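Local coordinates for dehydroquinate synthase (Thermus thermophilus, PDB 1UJN), which probably converts 3-deoxy-D-arabino-heptulosonate 7-phosphate to 3-dehydroquinate, the second step of chorismate biosynthesis, with NAD(+) and a zinc or cobalt ion as cofactors, at residues A[32-37]-A[56-61]; A[40-45]-A[153-158]; A[89-94]-A[116-121]. All blocks are in the same frame, centred on the assembly; numbering follows the deposited sequence.

Interaction 1: A[32-37]-A[56-61]; sequences ALLFDR and LGLPGG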
loop_
_atom_site.group_PDB
_atom_site.type_symbol
_atom_site.label_atom_id
_atom_site.label_comp_id
_atom_site.label_asym_id
_atom_site.label_seq_id
_atom_site.Cartn_x
_atom_site.Cartn_y
_atom_site.Cartn_z
ATOM N N ALA A 32 -2.067 18.790 -4.310
ATOM C CA ALA A 32 -0.997 18.814 -5.292
ATOM C C ALA A 32 -1.580 18.152 -6.532
ATOM O O ALA A 32 -2.502 17.340 -6.423
ATOM C CB ALA A 32 0.213 18.033 -4.784
ATOM N N LEU A 33 -1.064 18.499 -7.704
ATOM C CA LEU A 33 -1.588 17.930 -8.935
ATOM C C LEU A 33 -0.463 17.382 -9.802
ATOM O O LEU A 33 0.512 18.072 -10.087
ATOM C CB LEU A 33 -2.402 18.991 -9.701
ATOM C CG LEU A 33 -3.188 18.571 -10.953
ATOM C CD1 LEU A 33 -4.312 19.575 -11.209
ATOM C CD2 LEU A 33 -2.253 18.484 -12.160
ATOM N N LEU A 34 -0.613 16.118 -10.190
ATOM C CA LEU A 34 0.339 15.405 -11.033
ATOM C C LEU A 34 -0.326 15.274 -12.406
ATOM O O LEU A 34 -1.496 14.881 -12.493
ATOM C CB LEU A 34 0.592 14.016 -10.436
ATOM C CG LEU A 34 1.654 13.126 -11.074
ATOM C CD1 LEU A 34 3.024 13.746 -10.831
ATOM C CD2 LEU A 34 1.585 11.716 -10.475
ATOM N N PHE A 35 0.403 15.578 -13.479
ATOM C CA PHE A 35 -0.189 15.504 -14.813
ATOM C C PHE A 35 0.743 15.037 -15.930
ATOM O O PHE A 35 1.959 15.159 -15.834
ATOM C CB PHE A 35 -0.757 16.877 -15.197
ATOM C CG PHE A 35 0.297 17.947 -15.379
ATOM C CD1 PHE A 35 0.854 18.193 -16.632
ATOM C CD2 PHE A 35 0.731 18.704 -14.295
ATOM C CE1 PHE A 35 1.829 19.178 -16.805
ATOM C CE2 PHE A 35 1.708 19.693 -14.454
ATOM C CZ PHE A 35 2.257 19.931 -15.713
ATOM N N ASP A 36 0.136 14.501 -16.985
ATOM C CA ASP A 36 0.851 14.042 -18.172
ATOM C C ASP A 36 1.126 15.329 -18.955
ATOM O O ASP A 36 0.197 16.065 -19.253
ATOM C CB ASP A 36 -0.059 13.115 -18.989
ATOM C CG ASP A 36 0.593 12.621 -20.271
ATOM O OD1 ASP A 36 1.386 13.371 -20.875
ATOM O OD2 ASP A 36 0.295 11.481 -20.685
ATOM N N ARG A 37 2.390 15.606 -19.266
ATOM C CA ARG A 37 2.749 16.823 -20.005
ATOM C C ARG A 37 1.860 17.044 -21.224
ATOM O O ARG A 37 1.616 18.182 -21.622
ATOM C CB ARG A 37 4.210 16.766 -20.465
ATOM C CG ARG A 37 5.229 16.613 -19.349
ATOM C CD ARG A 37 6.631 16.451 -19.926
ATOM N NE ARG A 37 7.636 16.151 -18.908
ATOM C CZ ARG A 37 7.996 16.982 -17.935
ATOM N NH1 ARG A 37 7.433 18.180 -17.835
ATOM N NH2 ARG A 37 8.922 16.615 -17.059
ATOM N N LEU A 56 3.089 19.103 -10.854
ATOM C CA LEU A 56 4.263 18.406 -11.365
ATOM C C LEU A 56 3.874 17.671 -12.637
ATOM O O LEU A 56 2.946 16.848 -12.633
ATOM C CB LEU A 56 4.796 17.399 -10.337
ATOM C CG LEU A 56 5.990 16.561 -10.820
ATOM C CD1 LEU A 56 7.197 17.474 -11.054
ATOM C CD2 LEU A 56 6.333 15.488 -9.798
ATOM N N GLY A 57 4.577 17.984 -13.725
ATOM C CA GLY A 57 4.307 17.356 -15.005
ATOM C C GLY A 57 5.232 16.180 -15.243
ATOM O O GLY A 57 6.396 16.202 -14.849
ATOM N N LEU A 58 4.709 15.145 -15.885
ATOM C CA LEU A 58 5.490 13.954 -16.157
ATOM C C LEU A 58 5.193 13.434 -17.549
ATOM O O LEU A 58 4.114 13.665 -18.093
ATOM C CB LEU A 58 5.144 12.850 -15.155
ATOM C CG LEU A 58 5.304 13.074 -13.654
ATOM C CD1 LEU A 58 4.721 11.879 -12.919
ATOM C CD2 LEU A 58 6.764 13.260 -13.303
ATOM N N PRO A 59 6.164 12.747 -18.161
ATOM C CA PRO A 59 5.896 12.216 -19.496
ATOM C C PRO A 59 4.995 11.005 -19.279
ATOM O O PRO A 59 5.196 10.247 -18.330
ATOM C CB PRO A 59 7.283 11.808 -19.997
ATOM C CG PRO A 59 8.198 12.758 -19.275
ATOM C CD PRO A 59 7.611 12.753 -17.878
ATOM N N GLY A 60 3.993 10.837 -20.134
ATOM C CA GLY A 60 3.111 9.695 -20.000
ATOM C C GLY A 60 3.826 8.472 -20.537
ATOM O O GLY A 60 5.011 8.537 -20.854
ATOM N N GLY A 61 3.124 7.354 -20.650
ATOM C CA GLY A 61 3.774 6.160 -21.160
ATOM C C GLY A 61 4.254 5.271 -20.035
ATOM O O GLY A 61 4.221 5.660 -18.869
#
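L34, F35 and D36 face L56, G57 and L58 as the paired parallel strands of a beta-alpha-beta unit, joined through helix 40-50, with strand 55-58 the outermost of the chain's main sheet. The register is fixed by four backbone bonds: L56 N to L33 O (2.9 Å), F35 N to L56 O (3.0 Å), L58 N to F35 O (2.8 Å) and R37 N to L58 O (2.8 Å). The ring of F35 lies on the sheet face that looks to helix 40-50. With chi1 at 67°, its CG sits between the backbone N and the carbonyl carbon, and the ring folds over G57, whose CA stands 3.5 Å from the ring centroid, 16° off the normal, a CH-pi contact. A beta carbon at position 57 would run into F35 CZ. An alanine in place of F35 would remove the ring and probably leave a gap between G57 CA and the E40 side chain of the helix. On the other face of this alpha/beta layer, L34 CD1 meets L56 CD2 at 3.9 Å and, more tightly, L58 CD1; helices 94-106 and 67-80 cover this side, with L96 on L34 and W76 on L56. Past the strand end, R37 runs alongside P59: NE lies 3.5 Å from P59 CG, which sits at the guanidinium edge. G57 O lies over one guanidinium face, but its angle to NH2 is too poor for a hydrogen bond. D36 OD2 approaches G60 CA at 3.4 Å, while D36 OD1 accepts from R38 N.

Interaction 2: A[40-45]-A[153-158]; sequences EGFAQE and YAELRA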
loop_
_atom_site.group_PDB
_atom_site.type_symbol
_atom_site.label_atom_id
_atom_site.label_comp_id
_atom_site.label_asym_id
_atom_site.label_seq_id
_atom_site.Cartn_x
_atom_site.Cartn_y
_atom_site.Cartn_z
ATOM N N GLU A 40 -1.137 19.389 -20.309
ATOM C CA GLU A 40 -0.859 20.456 -19.361
ATOM C C GLU A 40 -1.929 21.542 -19.395
ATOM O O GLU A 40 -2.297 22.085 -18.353
ATOM C CB GLU A 40 0.509 21.089 -19.625
ATOM C CG GLU A 40 0.830 22.200 -18.625
ATOM C CD GLU A 40 2.266 22.674 -18.685
ATOM O OE1 GLU A 40 2.645 23.498 -17.823
ATOM O OE2 GLU A 40 3.013 22.226 -19.583
ATOM N N GLY A 41 -2.422 21.861 -20.592
ATOM C CA GLY A 41 -3.448 22.883 -20.718
ATOM C C GLY A 41 -4.628 22.608 -19.805
ATOM O O GLY A 41 -5.049 23.466 -19.025
ATOM N N PHE A 42 -5.163 21.395 -19.894
ATOM C CA PHE A 42 -6.296 21.005 -19.073
ATOM C C PHE A 42 -5.869 20.909 -17.611
ATOM O O PHE A 42 -6.626 21.265 -16.709
ATOM C CB PHE A 42 -6.856 19.657 -19.554
ATOM C CG PHE A 42 -8.008 19.151 -18.734
ATOM C CD1 PHE A 42 -9.121 19.951 -18.506
ATOM C CD2 PHE A 42 -7.981 17.869 -18.191
ATOM C CE1 PHE A 42 -10.196 19.486 -17.745
ATOM C CE2 PHE A 42 -9.050 17.393 -17.431
ATOM C CZ PHE A 42 -10.159 18.203 -17.206
ATOM N N ALA A 43 -4.650 20.429 -17.386
ATOM C CA ALA A 43 -4.124 20.291 -16.029
ATOM C C ALA A 43 -4.114 21.651 -15.335
ATOM O O ALA A 43 -4.500 21.769 -14.172
ATOM C CB ALA A 43 -2.719 19.712 -16.068
ATOM N N GLN A 44 -3.681 22.680 -16.056
ATOM C CA GLN A 44 -3.644 24.023 -15.490
ATOM C C GLN A 44 -5.059 24.532 -15.239
ATOM O O GLN A 44 -5.290 25.299 -14.312
ATOM C CB GLN A 44 -2.901 24.979 -16.428
ATOM C CG GLN A 44 -1.453 24.605 -16.680
ATOM C CD GLN A 44 -0.543 24.833 -15.480
ATOM O OE1 GLN A 44 -0.965 25.415 -14.480
ATOM N NE2 GLN A 44 0.700 24.366 -15.568
ATOM N N GLU A 45 -6.010 24.109 -16.067
ATOM C CA GLU A 45 -7.393 24.532 -15.889
ATOM C C GLU A 45 -7.965 23.887 -14.624
ATOM O O GLU A 45 -8.678 24.532 -13.845
ATOM C CB GLU A 45 -8.238 24.135 -17.103
ATOM C CG GLU A 45 -9.693 24.525 -16.965
ATOM C CD GLU A 45 -10.524 24.154 -18.173
ATOM O OE1 GLU A 45 -11.754 24.365 -18.127
ATOM O OE2 GLU A 45 -9.954 23.653 -19.164
ATOM N N TYR A 153 -13.383 12.272 -12.670
ATOM C CA TYR A 153 -13.992 13.316 -13.488
ATOM C C TYR A 153 -13.402 13.293 -14.886
ATOM O O TYR A 153 -12.271 13.733 -15.096
ATOM C CB TYR A 153 -13.758 14.666 -12.804
ATOM C CG TYR A 153 -14.373 14.701 -11.420
ATOM C CD1 TYR A 153 -15.700 15.089 -11.239
ATOM C CD2 TYR A 153 -13.667 14.232 -10.305
ATOM C CE1 TYR A 153 -16.313 15.004 -9.986
ATOM C CE2 TYR A 153 -14.276 14.137 -9.051
ATOM C CZ TYR A 153 -15.596 14.522 -8.904
ATOM O OH TYR A 153 -16.230 14.393 -7.686
ATOM N N ALA A 154 -14.188 12.769 -15.827
ATOM C CA ALA A 154 -13.789 12.629 -17.226
ATOM C C ALA A 154 -14.327 13.755 -18.091
ATOM O O ALA A 154 -15.498 13.750 -18.483
ATOM C CB ALA A 154 -14.270 11.282 -17.772
ATOM N N GLU A 155 -13.458 14.716 -18.375
ATOM C CA GLU A 155 -13.796 15.873 -19.192
ATOM C C GLU A 155 -13.625 15.470 -20.646
ATOM O O GLU A 155 -12.504 15.330 -21.124
ATOM C CB GLU A 155 -12.854 17.029 -18.858
ATOM C CG GLU A 155 -13.042 18.256 -19.731
ATOM C CD GLU A 155 -14.480 18.708 -19.777
ATOM O OE1 GLU A 155 -15.046 19.023 -18.705
ATOM O OE2 GLU A 155 -15.049 18.744 -20.889
ATOM N N LEU A 156 -14.737 15.288 -21.346
ATOM C CA LEU A 156 -14.685 14.874 -22.742
ATOM C C LEU A 156 -13.951 15.868 -23.646
ATOM O O LEU A 156 -13.375 15.478 -24.656
ATOM C CB LEU A 156 -16.108 14.611 -23.253
ATOM C CG LEU A 156 -16.841 13.533 -22.441
ATOM C CD1 LEU A 156 -18.244 13.320 -22.989
ATOM C CD2 LEU A 156 -16.050 12.229 -22.487
ATOM N N ARG A 157 -13.952 17.147 -23.283
ATOM C CA ARG A 157 -13.257 18.113 -24.112
ATOM C C ARG A 157 -11.771 17.789 -24.176
ATOM O O ARG A 157 -11.055 18.206 -25.077
ATOM C CB ARG A 157 -13.462 19.500 -23.502
ATOM C CG ARG A 157 -12.805 20.603 -24.332
ATOM C CD ARG A 157 -13.252 22.000 -23.889
ATOM N NE ARG A 157 -13.264 22.098 -22.427
ATOM C CZ ARG A 157 -12.115 22.458 -21.823
ATOM N NH1 ARG A 157 -11.037 22.711 -22.544
ATOM N NH2 ARG A 157 -12.073 22.560 -20.491
ATOM N N ALA A 158 -11.296 16.986 -23.226
ATOM C CA ALA A 158 -9.895 16.584 -23.205
ATOM C C ALA A 158 -9.559 15.472 -24.202
ATOM O O ALA A 158 -8.402 15.308 -24.579
ATOM C CB ALA A 158 -9.502 16.154 -21.790
HETATM O O HOH W 1 -8.245 23.265 -20.880
#
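F42, in the first turn of helix 40-50, and A158, in the turn after strand 151-155, bring the two backbones nearest, with 7.0 Å between their CA atoms. The helix here packs on the Rossmann-like sheet of the N-terminal domain, at the end where strand 151-155 gives way to the turn. F42 carries the contact: its CG is anti to the backbone N (chi1 178°), and the ring reaches across E155, CZ coming to 3.4 Å from E155 CB. F42 CD2 meets A158 CB more loosely, at 4.3 Å. E155 bends at chi2, and its carboxylate is held by its own surroundings: OE2 accepts from R157 N at 3.1 Å, and OE1 from the amides of G19 and V20. It thus ties the turn to the chain just beyond strand 12-17. Beside the F42 ring, with OE2 near its plane at the edge, E45 reaches tip to tip with R157. R157 NH2 donates to E45 OE2 at 2.7 Å, nearly straight (166°) and on the syn side of the carboxylate, giving a salt bridge that joins helix to turn. A water takes a long hydrogen bond from R157 NH1 at 3.3 Å and donates to the same E45 OE2.

Interaction 3: A[89-94]-A[116-121]; sequences LVVGGG and FPTTTL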
loop_
_atom_site.group_PDB
_atom_site.type_symbol
_atom_site.label_atom_id
_atom_site.label_comp_id
_atom_site.label_asym_id
_atom_site.label_seq_id
_atom_site.Cartn_x
_atom_site.Cartn_y
_atom_site.Cartn_z
ATOM N N LEU A 89 -4.327 15.263 -7.013
ATOM C CA LEU A 89 -5.155 15.265 -8.212
ATOM C C LEU A 89 -4.302 14.683 -9.335
ATOM O O LEU A 89 -3.136 15.047 -9.495
ATOM C CB LEU A 89 -5.615 16.689 -8.558
ATOM C CG LEU A 89 -6.648 17.302 -7.604
ATOM C CD1 LEU A 89 -6.001 17.672 -6.274
ATOM C CD2 LEU A 89 -7.244 18.548 -8.255
ATOM N N VAL A 90 -4.870 13.758 -10.102
ATOM C CA VAL A 90 -4.109 13.128 -11.171
ATOM C C VAL A 90 -4.786 13.313 -12.516
ATOM O O VAL A 90 -5.909 12.844 -12.732
ATOM C CB VAL A 90 -3.909 11.619 -10.887
ATOM C CG1 VAL A 90 -2.926 11.032 -11.882
ATOM C CG2 VAL A 90 -3.398 11.424 -9.457
ATOM N N VAL A 91 -4.089 13.991 -13.421
ATOM C CA VAL A 91 -4.627 14.288 -14.743
ATOM C C VAL A 91 -3.796 13.610 -15.828
ATOM O O VAL A 91 -2.632 13.953 -16.037
ATOM C CB VAL A 91 -4.634 15.812 -14.992
ATOM C CG1 VAL A 91 -5.355 16.126 -16.303
ATOM C CG2 VAL A 91 -5.297 16.536 -13.810
ATOM N N GLY A 92 -4.402 12.644 -16.514
ATOM C CA GLY A 92 -3.693 11.935 -17.564
ATOM C C GLY A 92 -4.369 10.621 -17.897
ATOM O O GLY A 92 -5.523 10.392 -17.526
ATOM N N GLY A 93 -3.642 9.755 -18.593
ATOM C CA GLY A 93 -4.186 8.464 -18.976
ATOM C C GLY A 93 -3.902 7.392 -17.943
ATOM O O GLY A 93 -3.510 7.704 -16.816
ATOM N N GLY A 94 -4.086 6.133 -18.341
ATOM C CA GLY A 94 -3.879 5.006 -17.448
ATOM C C GLY A 94 -2.560 4.934 -16.701
ATOM O O GLY A 94 -2.531 4.563 -15.526
ATOM N N PHE A 116 -8.648 12.450 -13.059
ATOM C CA PHE A 116 -9.182 13.200 -14.195
ATOM C C PHE A 116 -8.625 12.503 -15.431
ATOM O O PHE A 116 -7.628 12.936 -16.014
ATOM C CB PHE A 116 -8.720 14.651 -14.148
ATOM C CG PHE A 116 -9.235 15.404 -12.959
ATOM C CD1 PHE A 116 -8.590 15.314 -11.731
ATOM C CD2 PHE A 116 -10.386 16.179 -13.057
ATOM C CE1 PHE A 116 -9.087 15.991 -10.610
ATOM C CE2 PHE A 116 -10.888 16.857 -11.943
ATOM C CZ PHE A 116 -10.237 16.761 -10.721
ATOM N N PRO A 117 -9.258 11.394 -15.835
ATOM C CA PRO A 117 -8.803 10.637 -17.004
ATOM C C PRO A 117 -8.875 11.440 -18.298
ATOM O O PRO A 117 -9.824 12.187 -18.529
ATOM C CB PRO A 117 -9.716 9.407 -16.996
ATOM C CG PRO A 117 -10.984 9.937 -16.401
ATOM C CD PRO A 117 -10.492 10.815 -15.271
ATOM N N THR A 118 -7.849 11.298 -19.127
ATOM C CA THR A 118 -7.797 12.024 -20.391
ATOM C C THR A 118 -7.663 11.108 -21.610
ATOM O O THR A 118 -7.294 11.557 -22.697
ATOM C CB THR A 118 -6.639 13.045 -20.387
ATOM O OG1 THR A 118 -5.409 12.372 -20.121
ATOM C CG2 THR A 118 -6.876 14.105 -19.314
ATOM N N THR A 119 -7.954 9.827 -21.427
ATOM C CA THR A 119 -7.908 8.868 -22.530
ATOM C C THR A 119 -9.159 8.002 -22.398
ATOM O O THR A 119 -9.742 7.916 -21.317
ATOM C CB THR A 119 -6.670 7.934 -22.473
ATOM O OG1 THR A 119 -6.783 7.049 -21.349
ATOM C CG2 THR A 119 -5.379 8.746 -22.367
ATOM N N THR A 120 -9.583 7.364 -23.485
ATOM C CA THR A 120 -10.772 6.522 -23.402
ATOM C C THR A 120 -10.494 5.287 -22.552
ATOM O O THR A 120 -11.343 4.848 -21.775
ATOM C CB THR A 120 -11.250 6.085 -24.801
ATOM O OG1 THR A 120 -10.131 5.655 -25.583
ATOM C CG2 THR A 120 -11.944 7.248 -25.504
ATOM N N LEU A 121 -9.299 4.729 -22.689
ATOM C CA LEU A 121 -8.943 3.549 -21.913
ATOM C C LEU A 121 -8.992 3.862 -20.420
ATOM O O LEU A 121 -9.441 3.039 -19.624
ATOM C CB LEU A 121 -7.539 3.058 -22.304
ATOM C CG LEU A 121 -7.009 1.806 -21.590
ATOM C CD1 LEU A 121 -7.981 0.647 -21.776
ATOM C CD2 LEU A 121 -5.635 1.445 -22.150
HETATM O O HOH W 2 -4.608 5.079 -21.023
#
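F116 turns the edge of its ring to V90 O, which lies near the ring plane, while L89 CD2 and V91 CG2 approach obliquely. L89 runs alongside F116 in the same direction, its CD2 3.9 Å from F116 CE1; V91 crosses the phenylalanine, CG2 meeting its CB at 3.9 Å. L21, V24 and V46 from outside the two segments also pack on F116, so the ring lies in the core between sheet and helix 40-50. The backbones pair in parallel: F116 N donates to V90 O at 2.8 Å, and the longer bond from G92 N to F116 O measures 3.3 Å. The next bond, T118 N to G92 O, is 3.0 Å long, but T118 N stands 59° out of the carbonyl plane, consistent with the regular pairing ending here, the last bridge being G92 with P117. This is a beta-alpha-beta unit, strand 87-92, helix 94-106 and strand 112-117, of the Rossmann-like N-terminal domain, and its strand ends open into the predicted NAD(+) site at T118 and T119. G92 ends the strand, G93 is the N-cap and G94 begins helix 94-106, reminiscent of the glycine-rich turns of dinucleotide-binding folds. At the backbone angles of G92 a beta carbon would press on the carbonyl O of V91, and one on G93 would collide with T119 CG2, which now lies 3.6 Å from G93 CA. T118 OG1, between its own N and carbonyl carbon (chi1 57°), lies 3.0 Å from G92 C, at a poor angle for a bond to G92 O. T119 is the N-cap of helix 120-126: OG1 bonds to A122 N. A water links the two helix starts, accepting from G94 N (2.9 Å) and bonding to T119 OG1.

All three contacts reach one sheet. Strands 31-36 and 87-92 are neighbours in it, so interaction 1 joins interaction 3 directly through L34 N and L89 O, 2.8 Å apart. Interaction 2 sits over both: A43 CB packs on F35 CB at 3.6 Å, and F42 CD2 touches V91 CG1 at 3.7 Å. Strand 151-155 also borders strand 112-117, Y153 O lying 3.4 Å from P117 CD. The predicted NAD(+) residues T118 and T119 belong to interaction 3; the nearest side-chain atoms of F42 and D36 come to about 4 and 6 Å from those of T118. The predicted metal ligand E173 lies farther off, about 10 Å from T119 between side chains.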